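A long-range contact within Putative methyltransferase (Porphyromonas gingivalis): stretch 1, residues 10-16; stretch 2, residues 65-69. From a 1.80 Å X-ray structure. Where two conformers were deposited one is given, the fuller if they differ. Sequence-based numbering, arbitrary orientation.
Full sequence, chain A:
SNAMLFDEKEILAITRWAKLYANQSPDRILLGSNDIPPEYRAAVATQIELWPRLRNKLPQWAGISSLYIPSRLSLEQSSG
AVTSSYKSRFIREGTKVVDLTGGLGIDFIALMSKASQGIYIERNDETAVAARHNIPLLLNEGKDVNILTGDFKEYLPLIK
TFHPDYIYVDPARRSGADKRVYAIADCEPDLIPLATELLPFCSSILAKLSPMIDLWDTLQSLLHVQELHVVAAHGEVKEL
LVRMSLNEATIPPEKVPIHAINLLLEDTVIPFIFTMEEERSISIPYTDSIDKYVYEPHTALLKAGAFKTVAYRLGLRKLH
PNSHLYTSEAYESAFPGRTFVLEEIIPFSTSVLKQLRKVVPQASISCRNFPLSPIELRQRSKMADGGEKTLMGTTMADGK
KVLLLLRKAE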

ATOM      1  N   GLU A  10       3.102  32.834  11.536  1.00 10.72           N
ATOM      2  CA  GLU A  10       4.323  32.596  10.770  1.00 10.63           C
ATOM      3  C   GLU A  10       4.098  31.589   9.649  1.00 10.42           C
ATOM      4  O   GLU A  10       4.614  31.768   8.532  1.00 10.42           O
ATOM      5  CB  GLU A  10       5.455  32.110  11.687  1.00 10.15           C
ATOM      6  CG  GLU A  10       5.956  33.178  12.687  1.00 10.49           C
ATOM      7  CD  GLU A  10       6.906  32.600  13.696  1.00 14.58           C
ATOM      8  OE1 GLU A  10       6.515  31.622  14.354  1.00 13.26           O
ATOM      9  OE2 GLU A  10       8.041  33.111  13.823  1.00 12.18           O
ATOM     10  N   ILE A  11       3.279  30.562   9.915  1.00  9.48           N
ATOM     11  CA  ILE A  11       2.948  29.579   8.861  1.00  9.09           C
ATOM     12  C   ILE A  11       2.177  30.249   7.744  1.00  9.94           C
ATOM     13  O   ILE A  11       2.476  30.030   6.580  1.00 10.07           O
ATOM     14  CB  ILE A  11       2.158  28.374   9.431  1.00  9.65           C
ATOM     15  CG1 ILE A  11       3.077  27.609  10.394  1.00  9.48           C
ATOM     16  CG2 ILE A  11       1.657  27.439   8.276  1.00  9.47           C
ATOM     17  CD1 ILE A  11       2.370  26.573  11.291  1.00 12.18           C
ATOM     18  N   LEU A  12       1.218  31.094   8.093  1.00 10.57           N
ATOM     19  CA  LEU A  12       0.523  31.854   7.065  1.00 11.52           C
ATOM     20  C   LEU A  12       1.480  32.702   6.222  1.00 11.29           C
ATOM     21  O   LEU A  12       1.339  32.729   4.995  1.00 12.58           O
ATOM     22  CB  LEU A  12      -0.581  32.720   7.662  1.00 11.61           C
ATOM     23  CG  LEU A  12      -1.828  31.982   8.157  1.00 15.04           C
ATOM     24  CD1 LEU A  12      -2.593  32.914   9.132  1.00 19.70           C
ATOM     25  CD2 LEU A  12      -2.725  31.524   7.003  1.00 18.89           C
ATOM     26  N   ALA A  13       2.430  33.387   6.860  1.00 11.00           N
ATOM     27  CA  ALA A  13       3.399  34.201   6.123  1.00 11.26           C
ATOM     28  C   ALA A  13       4.262  33.321   5.243  1.00 10.86           C
ATOM     29  O   ALA A  13       4.507  33.647   4.085  1.00  9.42           O
ATOM     30  CB  ALA A  13       4.284  35.028   7.081  1.00 10.91           C
ATOM     31  N   ILE A  14       4.755  32.209   5.796  1.00  9.42           N
ATOM     32  CA  ILE A  14       5.649  31.349   5.020  1.00 10.86           C
ATOM     33  C   ILE A  14       4.966  30.821   3.757  1.00 10.98           C
ATOM     34  O   ILE A  14       5.573  30.824   2.663  1.00 10.27           O
ATOM     35  CB  ILE A  14       6.260  30.215   5.888  1.00 10.40           C
ATOM     36  CG1 ILE A  14       7.248  30.827   6.876  1.00  9.80           C
ATOM     37  CG2 ILE A  14       6.928  29.128   4.999  1.00 11.97           C
ATOM     38  CD1 ILE A  14       7.484  29.904   8.159  1.00 10.44           C
ATOM     39  N   THR A  15       3.700  30.404   3.882  1.00 11.03           N
ATOM     40  CA  THR A  15       2.982  29.908   2.710  1.00 11.38           C
ATOM     41  C   THR A  15       2.656  31.034   1.719  1.00 11.82           C
ATOM     42  O   THR A  15       2.678  30.797   0.506  1.00 10.07           O
ATOM     43  CB  THR A  15       1.687  29.152   3.084  1.00 12.70           C
ATOM     44  OG1 THR A  15       0.839  30.002   3.860  1.00 14.42           O
ATOM     45  CG2 THR A  15       2.009  27.923   3.942  1.00 12.53           C
ATOM     46  N   ARG A  16       2.329  32.230   2.229  1.00 10.84           N
ATOM     47  CA  ARG A  16       2.141  33.401   1.328  1.00 11.44           C
ATOM     48  C   ARG A  16       3.454  33.695   0.563  1.00 11.38           C
ATOM     49  O   ARG A  16       3.441  33.896  -0.664  1.00 12.52           O
ATOM     50  CB  ARG A  16       1.599  34.590   2.144  1.00 10.86           C
ATOM     51  CG  ARG A  16       1.634  36.007   1.496  1.00 13.53           C
ATOM     52  CD  ARG A  16       1.035  37.044   2.477  1.00 17.87           C
ATOM     53  NE  ARG A  16       1.819  37.192   3.711  1.00 20.15           N
ATOM     54  CZ  ARG A  16       2.907  37.960   3.823  1.00 22.62           C
ATOM     55  NH1 ARG A  16       3.548  38.047   4.997  1.00 19.98           N
ATOM     56  NH2 ARG A  16       3.325  38.691   2.780  1.00 20.24           N
ATOM     57  N   SER A  65      -3.951  26.095  -1.303  0.50 21.49           N
ATOM     58  CA  SER A  65      -3.287  27.282  -0.787  0.50 20.26           C
ATOM     59  C   SER A  65      -3.172  27.244   0.731  0.50 19.42           C
ATOM     60  O   SER A  65      -4.129  26.926   1.453  0.50 19.02           O
ATOM     61  CB  SER A  65      -4.022  28.563  -1.225  0.50 20.79           C
ATOM     62  OG  SER A  65      -4.977  28.972  -0.255  0.50 21.02           O
ATOM     63  N   SER A  66      -1.985  27.569   1.213  0.50 17.80           N
ATOM     64  CA  SER A  66      -1.798  27.688   2.634  0.50 16.57           C
ATOM     65  C   SER A  66      -1.380  26.385   3.289  0.50 15.33           C
ATOM     66  O   SER A  66      -1.124  26.384   4.490  0.50 15.03           O
ATOM     67  CB  SER A  66      -3.076  28.206   3.307  0.50 16.50           C
ATOM     68  OG  SER A  66      -2.840  29.443   3.958  0.50 17.17           O
ATOM     69  N   LEU A  67      -1.331  25.288   2.533  1.00 14.49           N
ATOM     70  CA  LEU A  67      -0.842  24.016   3.108  1.00 13.25           C
ATOM     71  C   LEU A  67       0.631  24.160   3.385  1.00 12.19           C
ATOM     72  O   LEU A  67       1.373  24.725   2.559  1.00 11.46           O
ATOM     73  CB  LEU A  67      -1.070  22.778   2.212  1.00 13.39           C
ATOM     74  CG  LEU A  67      -2.474  22.182   2.107  1.00 15.17           C
ATOM     75  CD1 LEU A  67      -2.389  20.884   1.359  1.00 16.20           C
ATOM     76  CD2 LEU A  67      -3.174  21.967   3.464  1.00 15.49           C
ATOM     77  N   TYR A  68       1.036  23.681   4.561  1.00 10.49           N
ATOM     78  CA  TYR A  68       2.405  23.762   5.002  1.00 10.35           C
ATOM     79  C   TYR A  68       2.918  22.348   5.297  1.00 10.97           C
ATOM     80  O   TYR A  68       2.336  21.646   6.122  1.00 11.02           O
ATOM     81  CB  TYR A  68       2.502  24.616   6.263  1.00 10.14           C
ATOM     82  CG  TYR A  68       3.914  24.788   6.741  1.00  9.80           C
ATOM     83  CD1 TYR A  68       4.792  25.649   6.082  1.00  7.24           C
ATOM     84  CD2 TYR A  68       4.383  24.084   7.841  1.00  9.04           C
ATOM     85  CE1 TYR A  68       6.106  25.805   6.511  1.00  7.34           C
ATOM     86  CE2 TYR A  68       5.713  24.240   8.293  1.00 11.42           C
ATOM     87  CZ  TYR A  68       6.571  25.090   7.605  1.00  9.33           C
ATOM     88  OH  TYR A  68       7.878  25.268   8.006  1.00 10.17           O
ATOM     89  N   ILE A  69       4.011  21.961   4.641  1.00 11.63           N
ATOM     90  CA  ILE A  69       4.619  20.626   4.844  1.00 12.42           C
ATOM     91  C   ILE A  69       5.672  20.652   5.941  1.00 14.03           C
ATOM     92  O   ILE A  69       6.675  21.342   5.804  1.00 13.93           O
ATOM     93  CB  ILE A  69       5.224  20.090   3.535  1.00 12.19           C
ATOM     94  CG1 ILE A  69       4.160  20.117   2.437  1.00 11.75           C
ATOM     95  CG2 ILE A  69       5.815  18.674   3.722  1.00 11.08           C
ATOM     96  CD1 ILE A  69       2.879  19.335   2.772  1.00 15.36           C
TER
HETATM   97  O   HOH W   1      -1.071  31.873   3.366  1.00 24.02           O

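No direct hydrogen bond joins these two stretches; the polar link between them runs through a single water. Water 1 donates to Thr15 OG1 at 2.7 Å and is hydrogen-bonded to Ser66 OG at 3.1 Å. The two hydroxyls, Thr15 OG1 and Ser66 OG, lie 3.7 Å apart, and the water bridges them. Two conformers were deposited for Ser66, so the bridge describes the one given here, whose chi1 of -119° falls between the usual wells.

Residues 10-16 belong to a longer helix, evidenced here by the i to i-4 bonds Ile14 N to Glu10 O (2.8 Å), Thr15 N to Ile11 O (3.0 Å) and Arg16 N to Leu12 O (3.0 Å). Residues 65-69 form neither regular helix nor strand. The backbones come nearest at Thr15 and Ser66, whose CA atoms are 5.3 Å apart. Ser66 has a positive phi (90/-5), whereas Leu67 and Tyr68 are extended.

Thr15 points toward the loop, and its p rotamer sets CG2 against the loop backbone, 3.5 Å from both Ser66 O and Leu67 O. These are van der Waals contacts, since a methyl carbon meets each carbonyl oxygen.

Tyr68, with 88 Å² covered by the helix, supplies the apolar part of the contact. Its CB packs 3.6 Å from Ile11 CG2, while its CE1 lies 3.7 Å from Ile14 CG2, which meets the ring at its edge, near the ring plane. Thr15 CG2 also lies near that plane and approaches Tyr68 CB at 4.1 Å. Leu12 points away from the loop at CA-to-CB, yet its side chain returns to bring CD2 within 3.7 Å of Ser66 OG. Altogether 302 Å² is buried, both sides summed, with methyl packing alongside the water bridge.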